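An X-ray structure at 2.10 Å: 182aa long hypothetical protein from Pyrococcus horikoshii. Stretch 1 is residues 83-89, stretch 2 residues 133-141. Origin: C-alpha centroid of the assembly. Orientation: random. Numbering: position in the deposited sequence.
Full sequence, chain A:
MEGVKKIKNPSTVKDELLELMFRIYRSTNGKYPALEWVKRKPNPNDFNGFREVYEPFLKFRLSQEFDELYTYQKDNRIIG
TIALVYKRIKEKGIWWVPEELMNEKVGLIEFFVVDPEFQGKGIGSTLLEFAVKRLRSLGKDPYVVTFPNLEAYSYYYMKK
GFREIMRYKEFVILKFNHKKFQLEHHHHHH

Stretch 1 (83-89) ALVYKRI
Stretch 2 133-141: KRLRSLGKD

The end of a strand (83-85, phi/psi near -120/135, with the loop 86-89 beyond it) packs against the final turn of a helix (near -60/-45) and the loop that follows, burying 343 Å², both sides summed; apolar contacts are prominent and no hydrogen bond crosses. The register sets L84 beside L135 (CA to CA 7.6 Å) and Y86 beside K140 (CA to CA 7.7 Å), so both stretches advance the same way. In the strand L84 (m, t) points toward stretch 2 and V85 away; Y86, just beyond, again points toward it.

K133 is exposed and out of reach, its O accepting from S137 N at 2.8 Å. R134 (t, p, t) lays its stem on L84, CG to CD1 3.4 Å, its methylenes being apolar. L135 (m, t) starts sideways, but its end reaches L84 (CG to CD2 4.0 Å) and Y86 (CD2 to CD2 4.0 Å): two buried leucines meet the tyrosine ring. S137 OG bonds R134 O at 2.6 Å.

L138 (-102/6; m, t) sets CD1 over a face of the Y86 ring (chi1 p, chi2 84°), 3.4 Å from its centroid, a CH-pi contact. G139 takes positive phi (73/25), favourable to glycine. At K140 (-114/153; m, m, t, t) the chain extends; CG lies 4.2 Å from Y86 CB, and NZ 4.0 Å from like-charged R88 NH2, both hydrogen-bonded elsewhere in the structure. D141 is out of reach.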

# COMPACT_ATOMS: atom_id res chain seq x y z
N ALA A 83 14.92 12.71 -5.24
CA ALA A 83 16.12 12.64 -6.05
C ALA A 83 15.86 12.47 -7.53
O ALA A 83 14.88 11.83 -7.93
CB ALA A 83 16.99 11.48 -5.55
N LEU A 84 16.74 13.02 -8.35
CA LEU A 84 16.63 12.90 -9.80
C LEU A 84 17.84 12.20 -10.39
O LEU A 84 18.98 12.48 -10.00
CB LEU A 84 16.53 14.28 -10.43
CG LEU A 84 15.40 15.11 -9.83
CD1 LEU A 84 15.40 16.48 -10.49
CD2 LEU A 84 14.07 14.39 -10.02
N VAL A 85 17.59 11.30 -11.33
CA VAL A 85 18.66 10.60 -12.01
C VAL A 85 18.41 10.78 -13.50
O VAL A 85 17.37 10.39 -14.01
CB VAL A 85 18.68 9.08 -11.69
CG1 VAL A 85 19.75 8.39 -12.52
CG2 VAL A 85 18.99 8.87 -10.20
N TYR A 86 19.37 11.40 -14.18
CA TYR A 86 19.23 11.66 -15.61
C TYR A 86 20.55 11.68 -16.41
O TYR A 86 20.52 11.75 -17.63
CB TYR A 86 18.47 12.98 -15.81
CG TYR A 86 19.17 14.17 -15.20
CD1 TYR A 86 20.18 14.84 -15.89
CD2 TYR A 86 18.85 14.59 -13.90
CE1 TYR A 86 20.86 15.91 -15.31
CE2 TYR A 86 19.53 15.66 -13.31
CZ TYR A 86 20.53 16.31 -14.01
OH TYR A 86 21.20 17.36 -13.43
N LYS A 87 21.69 11.62 -15.73
CA LYS A 87 22.98 11.63 -16.42
C LYS A 87 23.41 10.25 -16.90
O LYS A 87 23.90 9.43 -16.12
CB LYS A 87 24.09 12.18 -15.53
CG LYS A 87 23.91 13.61 -15.08
CD LYS A 87 25.11 14.07 -14.27
CE LYS A 87 24.80 15.34 -13.50
NZ LYS A 87 24.30 16.44 -14.37
N ARG A 88 23.24 10.02 -18.20
CA ARG A 88 23.60 8.76 -18.84
C ARG A 88 23.02 7.54 -18.13
O ARG A 88 23.75 6.74 -17.54
CB ARG A 88 25.13 8.64 -18.95
CG ARG A 88 25.68 8.81 -20.38
CD ARG A 88 25.89 10.27 -20.78
NE ARG A 88 24.67 11.07 -20.71
CZ ARG A 88 23.59 10.86 -21.45
NH1 ARG A 88 23.57 9.88 -22.34
NH2 ARG A 88 22.52 11.63 -21.29
N ILE A 89 21.70 7.40 -18.19
CA ILE A 89 21.04 6.27 -17.55
C ILE A 89 21.62 4.94 -18.02
O ILE A 89 21.77 4.01 -17.23
CB ILE A 89 19.51 6.27 -17.82
CG1 ILE A 89 18.84 7.45 -17.12
CG2 ILE A 89 18.90 4.97 -17.31
CD1 ILE A 89 19.26 8.79 -17.65
N LYS A 133 8.98 19.19 -12.85
CA LYS A 133 9.38 20.37 -13.64
C LYS A 133 10.89 20.45 -13.86
O LYS A 133 11.34 20.82 -14.95
CB LYS A 133 8.87 21.66 -12.98
CG LYS A 133 7.47 22.04 -13.43
CD LYS A 133 6.87 23.18 -12.61
CE LYS A 133 5.40 23.37 -12.96
NZ LYS A 133 4.68 24.17 -11.93
N ARG A 134 11.67 20.11 -12.84
CA ARG A 134 13.11 20.16 -12.99
C ARG A 134 13.51 19.24 -14.15
O ARG A 134 14.24 19.66 -15.05
CB ARG A 134 13.79 19.72 -11.70
CG ARG A 134 15.30 19.57 -11.80
CD ARG A 134 15.98 20.86 -12.23
NE ARG A 134 17.42 20.66 -12.32
CZ ARG A 134 18.27 21.55 -12.80
NH1 ARG A 134 17.84 22.72 -13.25
NH2 ARG A 134 19.56 21.27 -12.85
N LEU A 135 13.02 18.01 -14.14
CA LEU A 135 13.35 17.08 -15.21
C LEU A 135 12.92 17.64 -16.56
O LEU A 135 13.70 17.62 -17.51
CB LEU A 135 12.69 15.73 -14.96
CG LEU A 135 13.38 14.88 -13.89
CD1 LEU A 135 12.61 13.60 -13.71
CD2 LEU A 135 14.83 14.58 -14.29
N ARG A 136 11.69 18.15 -16.64
CA ARG A 136 11.19 18.72 -17.88
C ARG A 136 12.12 19.82 -18.39
O ARG A 136 12.47 19.85 -19.57
CB ARG A 136 9.78 19.29 -17.68
CG ARG A 136 8.69 18.23 -17.80
CD ARG A 136 7.31 18.79 -17.47
NE ARG A 136 6.94 19.94 -18.29
CZ ARG A 136 6.54 19.88 -19.56
NH1 ARG A 136 6.44 18.71 -20.18
NH2 ARG A 136 6.22 20.99 -20.20
N SER A 137 12.55 20.71 -17.51
CA SER A 137 13.43 21.79 -17.92
C SER A 137 14.75 21.24 -18.43
O SER A 137 15.56 21.98 -18.99
CB SER A 137 13.70 22.73 -16.75
OG SER A 137 14.56 22.11 -15.82
N LEU A 138 14.99 19.95 -18.22
CA LEU A 138 16.22 19.31 -18.67
C LEU A 138 15.93 18.50 -19.94
O LEU A 138 16.80 17.78 -20.43
CB LEU A 138 16.77 18.37 -17.58
CG LEU A 138 17.21 18.98 -16.24
CD1 LEU A 138 17.82 17.90 -15.33
CD2 LEU A 138 18.23 20.08 -16.48
N GLY A 139 14.71 18.63 -20.46
CA GLY A 139 14.31 17.92 -21.66
C GLY A 139 14.09 16.44 -21.43
O GLY A 139 14.20 15.64 -22.37
N LYS A 140 13.78 16.05 -20.19
CA LYS A 140 13.56 14.64 -19.85
C LYS A 140 12.13 14.32 -19.43
O LYS A 140 11.42 15.18 -18.92
CB LYS A 140 14.46 14.22 -18.68
CG LYS A 140 15.92 14.63 -18.77
CD LYS A 140 16.68 13.87 -19.84
CE LYS A 140 18.15 14.28 -19.84
NZ LYS A 140 18.97 13.39 -20.68
N ASP A 141 11.71 13.08 -19.64
CA ASP A 141 10.39 12.65 -19.21
C ASP A 141 10.56 11.92 -17.89
O ASP A 141 11.49 11.11 -17.73
CB ASP A 141 9.77 11.72 -20.24
CG ASP A 141 9.46 12.42 -21.54
OD1 ASP A 141 8.88 13.52 -21.47
OD2 ASP A 141 9.80 11.87 -22.61